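Local coordinates for 33-36 kDa outer membrane protein (Acinetobacter baumannii, PDB 6GIE) that probably forms a beta-barrel channel that lets small solutes cross the bacterial outer membrane, at residues A[56-60]-A[61-65]; A[105-109]-A[110-114]. All blocks are in the same frame, centred on the assembly; numbering follows the deposited sequence.

In the fold
From the N terminus, strand 22-35 and strand 43-52 lead into contact 1, where the chain leaves strand 55-57 and folds back before helix 66-69. Strands 74-83 and 94-105 follow, and contact 2 then closes the turn between strand 94-105 and strand 112-121. The two contacts are in series, neither nesting nor crossing. Their centres lie 21 Å apart and their nearest atoms about 11 Å apart, without touching. Contact 1 ties a folded-in connection to distant strands, 220-229 and 252-261 among them, whereas contact 2 joins neighbouring strands at the surface. By strand order both belong to the same end of the barrel, probably the periplasmic one.

Contact 1: residues A[56-60]-A[61-65]; sequences VDASK and GPLAE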
loop_
_atom_site.group_PDB
_atom_site.type_symbol
_atom_site.label_atom_id
_atom_site.label_comp_id
_atom_site.label_asym_id
_atom_site.label_seq_id
_atom_site.Cartn_x
_atom_site.Cartn_y
_atom_site.Cartn_z
ATOM N N VAL A 56 -4.384 -15.891 -7.089
ATOM C CA VAL A 56 -5.265 -14.880 -6.545
ATOM C C VAL A 56 -6.501 -14.747 -7.422
ATOM O O VAL A 56 -6.400 -14.485 -8.624
ATOM C CB VAL A 56 -4.586 -13.501 -6.477
ATOM C CG1 VAL A 56 -5.619 -12.471 -5.974
ATOM C CG2 VAL A 56 -3.372 -13.567 -5.560
ATOM N N ASP A 57 -7.667 -14.919 -6.795
ATOM C CA ASP A 57 -8.977 -14.812 -7.465
ATOM C C ASP A 57 -9.623 -13.438 -7.202
ATOM O O ASP A 57 -10.159 -13.190 -6.110
ATOM C CB ASP A 57 -9.883 -15.905 -6.949
ATOM C CG ASP A 57 -11.251 -15.905 -7.621
ATOM O OD1 ASP A 57 -11.582 -14.921 -8.340
ATOM O OD2 ASP A 57 -12.001 -16.910 -7.435
ATOM N N ALA A 58 -9.616 -12.593 -8.223
ATOM C CA ALA A 58 -10.065 -11.188 -8.148
ATOM C C ALA A 58 -11.544 -10.926 -8.507
ATOM O O ALA A 58 -11.960 -9.760 -8.547
ATOM C CB ALA A 58 -9.166 -10.300 -9.055
ATOM N N SER A 59 -12.335 -11.973 -8.707
ATOM C CA SER A 59 -13.765 -11.800 -8.968
ATOM C C SER A 59 -14.651 -11.709 -7.738
ATOM O O SER A 59 -15.846 -11.693 -7.891
ATOM C CB SER A 59 -14.297 -12.907 -9.891
ATOM O OG SER A 59 -14.482 -14.131 -9.190
ATOM N N LYS A 60 -14.113 -11.606 -6.529
ATOM C CA LYS A 60 -15.013 -11.505 -5.348
ATOM C C LYS A 60 -15.153 -10.096 -4.753
ATOM O O LYS A 60 -15.784 -9.940 -3.719
ATOM C CB LYS A 60 -14.591 -12.487 -4.244
ATOM C CG LYS A 60 -13.453 -11.997 -3.353
ATOM C CD LYS A 60 -12.953 -13.126 -2.461
ATOM C CE LYS A 60 -12.120 -14.119 -3.252
ATOM N NZ LYS A 60 -11.775 -15.334 -2.478
ATOM N N GLY A 61 -14.571 -9.086 -5.398
ATOM C CA GLY A 61 -14.716 -7.678 -4.948
ATOM C C GLY A 61 -13.890 -6.695 -5.770
ATOM O O GLY A 61 -13.502 -6.967 -6.893
ATOM N N PRO A 62 -13.616 -5.528 -5.228
ATOM C CA PRO A 62 -12.778 -4.616 -6.046
ATOM C C PRO A 62 -11.423 -5.256 -6.496
ATOM O O PRO A 62 -10.703 -5.906 -5.656
ATOM C CB PRO A 62 -12.521 -3.461 -5.094
ATOM C CG PRO A 62 -12.724 -4.033 -3.680
ATOM C CD PRO A 62 -13.763 -5.095 -3.824
ATOM N N LEU A 63 -11.050 -5.098 -7.776
ATOM C CA LEU A 63 -9.870 -5.813 -8.306
ATOM C C LEU A 63 -8.630 -5.280 -7.620
ATOM O O LEU A 63 -7.704 -6.055 -7.314
ATOM C CB LEU A 63 -9.710 -5.676 -9.816
ATOM C CG LEU A 63 -10.734 -6.251 -10.786
ATOM C CD1 LEU A 63 -10.459 -5.786 -12.218
ATOM C CD2 LEU A 63 -10.723 -7.739 -10.760
ATOM N N ALA A 64 -8.587 -3.984 -7.298
ATOM C CA ALA A 64 -7.352 -3.486 -6.660
ATOM C C ALA A 64 -6.959 -4.240 -5.366
ATOM O O ALA A 64 -5.767 -4.280 -5.041
ATOM C CB ALA A 64 -7.414 -1.985 -6.385
ATOM N N GLU A 65 -7.952 -4.801 -4.643
ATOM C CA GLU A 65 -7.734 -5.349 -3.330
ATOM C C GLU A 65 -7.860 -6.865 -3.313
ATOM O O GLU A 65 -8.092 -7.447 -2.282
ATOM C CB GLU A 65 -8.757 -4.770 -2.311
ATOM C CG GLU A 65 -8.546 -3.301 -2.017
ATOM C CD GLU A 65 -7.220 -2.951 -1.331
ATOM O OE1 GLU A 65 -6.561 -3.811 -0.697
ATOM O OE2 GLU A 65 -6.778 -1.785 -1.480
HETATM O O HOH W 1 -11.121 -8.647 -6.078
#
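The flat backbone carbonyl of A58 has the branch end of L63 over one face and water 1 over the other. Methyl CD2 of L63 lies 3.2 Å from A58 O, and the same CD2 stands 3.4 Å from A58 CB, tighter than usual carbon packing. The first torsion of L63 sets CG beside its own backbone N, and the second (chi2 171°) extends CD1, which leaves the other methyl, CD2, turned back against A58.

A second flat group, the carboxylate of D57, works within the first half of the turn. Its OD1 is gripped twice by S59. S59 N lies 3.1 Å from D57 OD1, nearly along its C-O axis, with a straight bond (165°), and S59 OG donates to D57 OD1 on the syn side, 16° out of the carboxylate plane. The backbone bond makes an Asx turn, which redirects the chain just as strand 55-57 ends.

Water 1 bridges the two arms, 2.8 Å from A58 O and likewise 2.8 Å from P62 O; it can donate to both, but probably not to every acceptor near it at once. Beyond the turn, L63 and A64 touch F261, P62 packs on F229, and E65 forms a salt bridge with K196. These reaches to remote strands are consistent with an inserted connection that folds into a porin barrel and narrows its interior, begun here by the Asx turn.

Contact 2: residues A[105-109]-A[110-114]; sequences LPTPY and LPVYA
T107 and L110 are joined by the hydroxyl of the threonine: T107 OG1 donates to L110 O at 2.6 Å, arriving from above the carbonyl plane by 36°. A chi1 of 84° wedges this hydroxyl between the threonine's own N and carbonyl carbon. The same oxygen accepts from Y109 N, 3.0 Å from T107 OG1; this bond makes the ST turn, while the bond to L110 O ties the turn across. Y109 itself is poorly ordered.

The other branch of T107, CG2, lies 4.1 Å from V112 CB, and the two side chains cross at about a right angle. V112 has a chi1 of 144°, off a staggered value, with CG2 on the T107 side and CG1 4.5 Å from L105 CD2, a loose apolar contact.

L105 and V112 are an antiparallel hydrogen-bonded pair with side chains on one face of the sheet: L105 N reaches V112 O at 2.8 Å, and V112 N returns the bond to L105 O, also at 2.8 Å. On either side of V112 in sequence, P111 and Y113 bond through their backbones to M144 and G142 of strand 135-146. The arrangement is a beta hairpin with an ST turn in its six-residue loop, as in short turns of porin barrels.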
loop_
_atom_site.group_PDB
_atom_site.type_symbol
_atom_site.label_atom_id
_atom_site.label_comp_id
_atom_site.label_asym_id
_atom_site.label_seq_id
_atom_site.Cartn_x
_atom_site.Cartn_y
_atom_site.Cartn_z
ATOM N N LEU A 105 -1.931 -16.692 7.917
ATOM C CA LEU A 105 -1.910 -18.035 8.454
ATOM C C LEU A 105 -3.214 -18.242 9.180
ATOM O O LEU A 105 -3.409 -17.717 10.276
ATOM C CB LEU A 105 -0.711 -18.229 9.384
ATOM C CG LEU A 105 -0.738 -19.468 10.302
ATOM C CD1 LEU A 105 -0.606 -20.753 9.500
ATOM C CD2 LEU A 105 0.338 -19.387 11.364
ATOM N N PRO A 106 -4.133 -18.975 8.551
ATOM C CA PRO A 106 -5.362 -19.460 9.238
ATOM C C PRO A 106 -5.016 -20.301 10.471
ATOM O O PRO A 106 -4.018 -21.014 10.451
ATOM C CB PRO A 106 -6.039 -20.350 8.187
ATOM C CG PRO A 106 -5.490 -19.868 6.871
ATOM C CD PRO A 106 -4.110 -19.321 7.119
ATOM N N THR A 107 -5.817 -20.174 11.519
ATOM C CA THR A 107 -5.689 -20.926 12.718
ATOM C C THR A 107 -7.080 -21.374 13.222
ATOM O O THR A 107 -8.117 -20.931 12.722
ATOM C CB THR A 107 -5.020 -20.083 13.834
ATOM O OG1 THR A 107 -6.005 -19.264 14.516
ATOM C CG2 THR A 107 -3.905 -19.243 13.281
ATOM N N PRO A 108 -7.105 -22.247 14.235
ATOM C CA PRO A 108 -8.397 -22.637 14.764
ATOM C C PRO A 108 -9.173 -21.455 15.376
ATOM O O PRO A 108 -10.388 -21.569 15.527
ATOM C CB PRO A 108 -8.030 -23.699 15.818
ATOM C CG PRO A 108 -6.781 -24.303 15.257
ATOM C CD PRO A 108 -6.028 -23.132 14.704
ATOM N N TYR A 109 -8.482 -20.345 15.704
ATOM C CA TYR A 109 -9.104 -19.127 16.254
ATOM C C TYR A 109 -9.317 -18.105 15.163
ATOM O O TYR A 109 -10.278 -18.232 14.411
ATOM C CB TYR A 109 -8.284 -18.522 17.406
ATOM C CG TYR A 109 -8.086 -19.461 18.584
ATOM C CD1 TYR A 109 -9.151 -20.224 19.092
ATOM C CD2 TYR A 109 -6.829 -19.593 19.186
ATOM C CE1 TYR A 109 -8.962 -21.087 20.147
ATOM C CE2 TYR A 109 -6.637 -20.451 20.250
ATOM C CZ TYR A 109 -7.703 -21.189 20.719
ATOM O OH TYR A 109 -7.498 -22.037 21.769
ATOM N N LEU A 110 -8.439 -17.103 15.068
ATOM C CA LEU A 110 -8.555 -16.087 14.079
ATOM C C LEU A 110 -7.453 -16.346 13.061
ATOM O O LEU A 110 -6.442 -16.959 13.398
ATOM C CB LEU A 110 -8.330 -14.705 14.702
ATOM C CG LEU A 110 -9.111 -14.318 15.939
ATOM C CD1 LEU A 110 -8.531 -13.053 16.532
ATOM C CD2 LEU A 110 -10.587 -14.144 15.608
ATOM N N PRO A 111 -7.634 -15.846 11.821
ATOM C CA PRO A 111 -6.519 -15.801 10.876
ATOM C C PRO A 111 -5.478 -14.854 11.438
ATOM O O PRO A 111 -5.811 -13.790 11.966
ATOM C CB PRO A 111 -7.155 -15.262 9.600
ATOM C CG PRO A 111 -8.630 -15.605 9.762
ATOM C CD PRO A 111 -8.911 -15.443 11.195
ATOM N N VAL A 112 -4.231 -15.260 11.341
ATOM C CA VAL A 112 -3.096 -14.512 11.841
ATOM C C VAL A 112 -2.252 -14.022 10.608
ATOM O O VAL A 112 -2.415 -14.472 9.512
ATOM C CB VAL A 112 -2.388 -15.458 12.854
ATOM C CG1 VAL A 112 -0.868 -15.346 12.863
ATOM C CG2 VAL A 112 -3.047 -15.294 14.252
ATOM N N TYR A 113 -1.404 -13.043 10.810
ATOM C CA TYR A 113 -0.756 -12.333 9.760
ATOM C C TYR A 113 0.588 -11.853 10.281
ATOM O O TYR A 113 0.673 -11.439 11.443
ATOM C CB TYR A 113 -1.583 -11.128 9.382
ATOM C CG TYR A 113 -0.881 -10.176 8.430
ATOM C CD1 TYR A 113 -0.090 -9.136 8.908
ATOM C CD2 TYR A 113 -1.044 -10.283 7.060
ATOM C CE1 TYR A 113 0.554 -8.287 8.060
ATOM C CE2 TYR A 113 -0.394 -9.434 6.208
ATOM C CZ TYR A 113 0.407 -8.424 6.730
ATOM O OH TYR A 113 1.017 -7.486 5.885
ATOM N N ALA A 114 1.633 -11.987 9.452
ATOM C CA ALA A 114 2.935 -11.444 9.766
ATOM C C ALA A 114 3.576 -10.835 8.551
ATOM O O ALA A 114 3.279 -11.268 7.440
ATOM C CB ALA A 114 3.777 -12.508 10.317
#